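Local coordinates for protein nitroalkane oxidase (Podospora anserina, PDB 3MKH) that oxidises primary and secondary nitroalkanes to aldehydes or ketones with its FAD cofactor, consuming oxygen and releasing nitrite and hydrogen peroxide, at residues A[195-198]-A[199-202]; A[14-17]-A[18-21]. One frame throughout, in Å; residues are numbered along the deposited sequence.

Interaction 1: residues A[195-198]-A[199-202]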
ATOM      1  N   PRO A 195       3.087  41.970  23.858  1.00 42.09           N
ATOM      2  CA  PRO A 195       2.225  40.799  23.705  1.00 43.84           C
ATOM      3  C   PRO A 195       1.619  40.720  22.314  1.00 44.37           C
ATOM      4  O   PRO A 195       1.512  41.733  21.616  1.00 42.77           O
ATOM      5  CB  PRO A 195       1.117  41.041  24.739  1.00 49.04           C
ATOM      6  CG  PRO A 195       1.631  42.138  25.631  1.00 47.03           C
ATOM      7  CD  PRO A 195       2.509  42.969  24.769  1.00 47.66           C
ATOM      8  N   LEU A 196       1.241  39.512  21.915  1.00 40.42           N
ATOM      9  CA  LEU A 196       0.476  39.301  20.697  1.00 43.97           C
ATOM     10  C   LEU A 196      -0.870  40.010  20.845  1.00 44.36           C
ATOM     11  O   LEU A 196      -1.523  39.900  21.876  1.00 44.50           O
ATOM     12  CB  LEU A 196       0.261  37.796  20.488  1.00 45.65           C
ATOM     13  CG  LEU A 196      -0.437  37.258  19.240  1.00 37.75           C
ATOM     14  CD1 LEU A 196       0.335  37.611  17.979  1.00 36.76           C
ATOM     15  CD2 LEU A 196      -0.594  35.751  19.362  1.00 40.38           C
ATOM     16  N   GLU A 197      -1.284  40.742  19.822  1.00 43.58           N
ATOM     17  CA  GLU A 197      -2.573  41.417  19.866  1.00 48.29           C
ATOM     18  C   GLU A 197      -3.711  40.440  19.594  1.00 49.70           C
ATOM     19  O   GLU A 197      -3.497  39.365  19.032  1.00 47.33           O
ATOM     20  CB  GLU A 197      -2.605  42.568  18.861  1.00 49.14           C
ATOM     21  CG  GLU A 197      -1.496  43.581  19.085  1.00 57.90           C
ATOM     22  CD  GLU A 197      -1.511  44.707  18.073  1.00 64.91           C
ATOM     23  OE1 GLU A 197      -2.580  44.942  17.464  1.00 69.71           O
ATOM     24  OE2 GLU A 197      -0.456  45.354  17.892  1.00 62.75           O
ATOM     25  N   GLU A 198      -4.918  40.822  19.998  1.00 55.31           N
ATOM     26  CA  GLU A 198      -6.115  40.016  19.767  1.00 53.34           C
ATOM     27  C   GLU A 198      -6.306  39.675  18.283  1.00 50.02           C
ATOM     28  O   GLU A 198      -6.450  40.569  17.454  1.00 49.58           O
ATOM     29  CB  GLU A 198      -7.346  40.760  20.299  1.00 58.45           C
ATOM     30  CG  GLU A 198      -8.654  40.038  20.060  1.00 57.79           C
ATOM     31  CD  GLU A 198      -8.623  38.619  20.595  1.00 69.59           C
ATOM     32  OE1 GLU A 198      -8.059  38.410  21.693  1.00 74.72           O
ATOM     33  OE2 GLU A 198      -9.156  37.715  19.914  1.00 73.27           O
ATOM     34  N   GLY A 199      -6.305  38.384  17.952  1.00 52.20           N
ATOM     35  CA  GLY A 199      -6.473  37.945  16.573  1.00 49.79           C
ATOM     36  C   GLY A 199      -5.302  38.227  15.632  1.00 47.78           C
ATOM     37  O   GLY A 199      -5.439  38.142  14.404  1.00 46.96           O
ATOM     38  N   GLN A 200      -4.146  38.562  16.193  1.00 42.24           N
ATOM     39  CA  GLN A 200      -2.953  38.803  15.385  1.00 43.76           C
ATOM     40  C   GLN A 200      -2.334  37.472  14.946  1.00 38.79           C
ATOM     41  O   GLN A 200      -2.381  36.492  15.681  1.00 34.86           O
ATOM     42  CB  GLN A 200      -1.936  39.628  16.178  1.00 41.64           C
ATOM     43  CG  GLN A 200      -0.740  40.121  15.369  1.00 42.69           C
ATOM     44  CD  GLN A 200       0.246  40.935  16.209  1.00 40.05           C
ATOM     45  OE1 GLN A 200       0.124  41.013  17.434  1.00 39.92           O
ATOM     46  NE2 GLN A 200       1.230  41.538  15.551  1.00 44.70           N
ATOM     47  N   ASP A 201      -1.770  37.446  13.742  1.00 36.64           N
ATOM     48  CA  ASP A 201      -1.055  36.276  13.233  1.00 37.33           C
ATOM     49  C   ASP A 201       0.230  36.047  14.041  1.00 32.34           C
ATOM     50  O   ASP A 201       1.101  36.903  14.067  1.00 31.59           O
ATOM     51  CB  ASP A 201      -0.709  36.500  11.753  1.00 37.92           C
ATOM     52  CG  ASP A 201      -0.102  35.270  11.080  1.00 39.37           C
ATOM     53  OD1 ASP A 201       0.397  34.351  11.779  1.00 37.65           O
ATOM     54  OD2 ASP A 201      -0.118  35.233   9.829  1.00 44.89           O
ATOM     55  N   PRO A 202       0.350  34.885  14.707  1.00 31.64           N
ATOM     56  CA  PRO A 202       1.550  34.575  15.504  1.00 28.30           C
ATOM     57  C   PRO A 202       2.851  34.686  14.698  1.00 25.55           C
ATOM     58  O   PRO A 202       3.931  34.914  15.258  1.00 28.27           O
ATOM     59  CB  PRO A 202       1.319  33.116  15.926  1.00 29.58           C
ATOM     60  CG  PRO A 202      -0.148  32.956  15.931  1.00 32.15           C
ATOM     61  CD  PRO A 202      -0.691  33.854  14.844  1.00 29.33           C
TER
HETATM   62  O   HOH W   1       2.006  42.316  18.887  1.00 44.20           O
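Gln-200 reaches back across a type II beta turn, running from Glu-197 to Gln-200, and puts its amide oxygen on the backbone of the residue that opens the turn. Its CG stands opposite the backbone N (chi1 -171°) and the chain is extended beyond it, which carries Gln-200 OE1 to Glu-197 N at 2.8 Å. The N-H points almost straight at that oxygen, 172° at the hydrogen, and the donor nitrogen lies in the plane of the Gln-200 carbonyl. The usual turn bond closes the ring from the other end: Gln-200 N donates to Glu-197 O over 3.0 Å, with the donor well above the carbonyl plane. Glu-197 therefore has both its N and its O bonded to the one glutamine.

A water oxygen donates to Gln-200 OE1 over 2.7 Å and also gives a hydrogen to Pro-195 O, so two hydrogen bonds grip the amide oxygen. Leu-196 lies athwart the glutamine chain, its CD1 3.5 Å from Gln-200 CB, and its other methyl, CD2, comes loosely up to Pro-202 CG. Glu-197 CB lies 3.4 Å from Gln-200 OE1, beside the bond to its own N. At the third position of the turn Gly-199 takes the positive phi, 70°, that a type II turn needs there. With an alanine here in place of Gln-200, Glu-197 N would probably lose its side-chain acceptor and the bridging water one of its protein partners.

The turn sits at the surface, in the loop between strands 184-191 and 206-212, and the side chain of Pro-202 is about 13 Å from a bound FAD. Just beyond the turn, Asp-201 OD1 accepts a hydrogen bond from Glu-203 N.

Interaction 2: residues A[14-17]-A[18-21]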
ATOM      1  N   THR A  14      32.038  15.839  -8.278  1.00 31.86           N
ATOM      2  CA  THR A  14      31.375  15.821  -6.985  1.00 30.08           C
ATOM      3  C   THR A  14      31.082  14.389  -6.541  1.00 25.58           C
ATOM      4  O   THR A  14      31.340  14.036  -5.397  1.00 26.29           O
ATOM      5  CB  THR A  14      30.080  16.657  -7.011  1.00 32.10           C
ATOM      6  OG1 THR A  14      30.417  18.032  -7.226  1.00 33.45           O
ATOM      7  CG2 THR A  14      29.320  16.531  -5.697  1.00 32.15           C
ATOM      8  N   TYR A  15      30.557  13.575  -7.452  1.00 23.95           N
ATOM      9  CA  TYR A  15      30.278  12.168  -7.157  1.00 26.95           C
ATOM     10  C   TYR A  15      31.541  11.435  -6.708  1.00 26.75           C
ATOM     11  O   TYR A  15      31.536  10.741  -5.695  1.00 25.12           O
ATOM     12  CB  TYR A  15      29.670  11.467  -8.373  1.00 22.69           C
ATOM     13  CG  TYR A  15      29.392   9.985  -8.170  1.00 24.30           C
ATOM     14  CD1 TYR A  15      28.552   9.545  -7.151  1.00 28.62           C
ATOM     15  CD2 TYR A  15      29.970   9.028  -8.995  1.00 25.51           C
ATOM     16  CE1 TYR A  15      28.297   8.197  -6.959  1.00 28.02           C
ATOM     17  CE2 TYR A  15      29.720   7.663  -8.812  1.00 27.90           C
ATOM     18  CZ  TYR A  15      28.882   7.257  -7.796  1.00 28.04           C
ATOM     19  OH  TYR A  15      28.603   5.921  -7.607  1.00 30.96           O
ATOM     20  N   GLN A  16      32.627  11.596  -7.461  1.00 26.68           N
ATOM     21  CA  GLN A  16      33.878  10.923  -7.122  1.00 28.50           C
ATOM     22  C   GLN A  16      34.455  11.400  -5.786  1.00 25.91           C
ATOM     23  O   GLN A  16      34.906  10.581  -4.971  1.00 26.10           O
ATOM     24  CB  GLN A  16      34.905  11.063  -8.253  1.00 31.42           C
ATOM     25  CG  GLN A  16      34.512  10.322  -9.522  1.00 31.66           C
ATOM     26  CD  GLN A  16      34.254   8.846  -9.272  1.00 40.17           C
ATOM     27  OE1 GLN A  16      34.859   8.232  -8.380  1.00 42.26           O
ATOM     28  NE2 GLN A  16      33.346   8.265 -10.052  1.00 38.02           N
ATOM     29  N   ALA A  17      34.428  12.709  -5.552  1.00 23.41           N
ATOM     30  CA  ALA A  17      34.866  13.248  -4.262  1.00 28.37           C
ATOM     31  C   ALA A  17      33.993  12.731  -3.110  1.00 28.31           C
ATOM     32  O   ALA A  17      34.496  12.437  -2.023  1.00 24.46           O
ATOM     33  CB  ALA A  17      34.860  14.774  -4.280  1.00 28.43           C
ATOM     34  N   ALA A  18      32.687  12.633  -3.347  1.00 23.39           N
ATOM     35  CA  ALA A  18      31.771  12.127  -2.318  1.00 25.54           C
ATOM     36  C   ALA A  18      32.114  10.681  -1.941  1.00 21.87           C
ATOM     37  O   ALA A  18      32.142  10.324  -0.761  1.00 25.13           O
ATOM     38  CB  ALA A  18      30.328  12.229  -2.796  1.00 26.53           C
ATOM     39  N   ARG A  19      32.376   9.852  -2.947  1.00 23.28           N
ATOM     40  CA  ARG A  19      32.766   8.462  -2.695  1.00 26.64           C
ATOM     41  C   ARG A  19      34.013   8.408  -1.811  1.00 27.22           C
ATOM     42  O   ARG A  19      34.086   7.637  -0.839  1.00 23.78           O
ATOM     43  CB  ARG A  19      33.028   7.727  -4.010  1.00 24.59           C
ATOM     44  CG  ARG A  19      31.804   7.559  -4.900  1.00 26.04           C
ATOM     45  CD  ARG A  19      32.195   6.879  -6.214  1.00 27.33           C
ATOM     46  NE  ARG A  19      32.533   5.478  -6.001  1.00 35.03           N
ATOM     47  CZ  ARG A  19      33.754   4.974  -6.115  1.00 41.65           C
ATOM     48  NH1 ARG A  19      34.769   5.756  -6.473  1.00 51.74           N
ATOM     49  NH2 ARG A  19      33.956   3.683  -5.884  1.00 37.32           N
ATOM     50  N   SER A  20      34.993   9.239  -2.142  1.00 22.46           N
ATOM     51  CA  SER A  20      36.251   9.278  -1.399  1.00 26.41           C
ATOM     52  C   SER A  20      36.073   9.804   0.038  1.00 27.69           C
ATOM     53  O   SER A  20      36.613   9.246   1.001  1.00 23.95           O
ATOM     54  CB  SER A  20      37.280  10.125  -2.171  1.00 24.67           C
ATOM     55  OG  SER A  20      38.533  10.137  -1.517  1.00 29.52           O
ATOM     56  N   LEU A  21      35.309  10.881   0.187  1.00 23.43           N
ATOM     57  CA  LEU A  21      35.031  11.421   1.514  1.00 25.35           C
ATOM     58  C   LEU A  21      34.331  10.406   2.419  1.00 25.78           C
ATOM     59  O   LEU A  21      34.717  10.195   3.588  1.00 26.21           O
ATOM     60  CB  LEU A  21      34.144  12.650   1.391  1.00 29.00           C
ATOM     61  CG  LEU A  21      34.051  13.356   2.743  1.00 37.99           C
ATOM     62  CD1 LEU A  21      35.089  14.469   2.786  1.00 36.56           C
ATOM     63  CD2 LEU A  21      32.658  13.890   3.000  1.00 38.17           C
TER
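With chi1 of Tyr-15 at 178°, its ring swings beside its own carbonyl carbon, and Arg-19, one turn further along helix 9-33, sends its CG the other way, beside its backbone N (chi1 -65°). In this i to i+4 pairing the arginine chain passes over the tyrosine at a slant and lays Arg-19 CD over one ring face, a CH-pi contact 3.9 Å from the Tyr-15 centroid and displaced toward the rim. A bend at chi3 then turns the guanidinium toward Gln-16, three residues back, whose own chain, bent at chi2, runs next to it in the same direction.

Ordinary alpha-helical bonds hold the backbone: the nitrogens of Ala-18, Arg-19, Ser-20 and Leu-21 donate to the oxygens of Thr-14, Tyr-15, Gln-16 and Ala-17. Ala-18 is buried against Leu-81 and Glu-84 of helix 75-88, and Arg-19 also touches Glu-84, so this side joins two helices of the acyl-CoA dehydrogenase N-terminal domain. Tyr-15 meanwhile stacks with Tyr-426 of a second subunit, bringing the same turn into the tetramer interface. Arg-19 NH1 donates to Gln-16 OE1 at 3.1 Å, landing on an in-plane lone pair, though bent to 139° at the hydrogen and with the oxygen somewhat out of the guanidinium plane.

From the N terminus the chain first meets interaction 2, within helix 9-33, and only much later interaction 1, in the loop between strands 184-191 and 206-212. They follow in series, neither nesting nor crossing, and each closes just a few residues: about two turns of helix at 14-21, and a beta turn at 197-200 within 195-202. Their centres lie 49 Å apart, on opposite sides of the chain's centre, with nearest atoms about 38 Å apart. Interaction 2 belongs to the helical N-terminal domain, packed on helix 75-88 and meeting a second subunit; interaction 1 shapes a connection between two antiparallel strands of the beta sheet, untouched by other chains of the assembly.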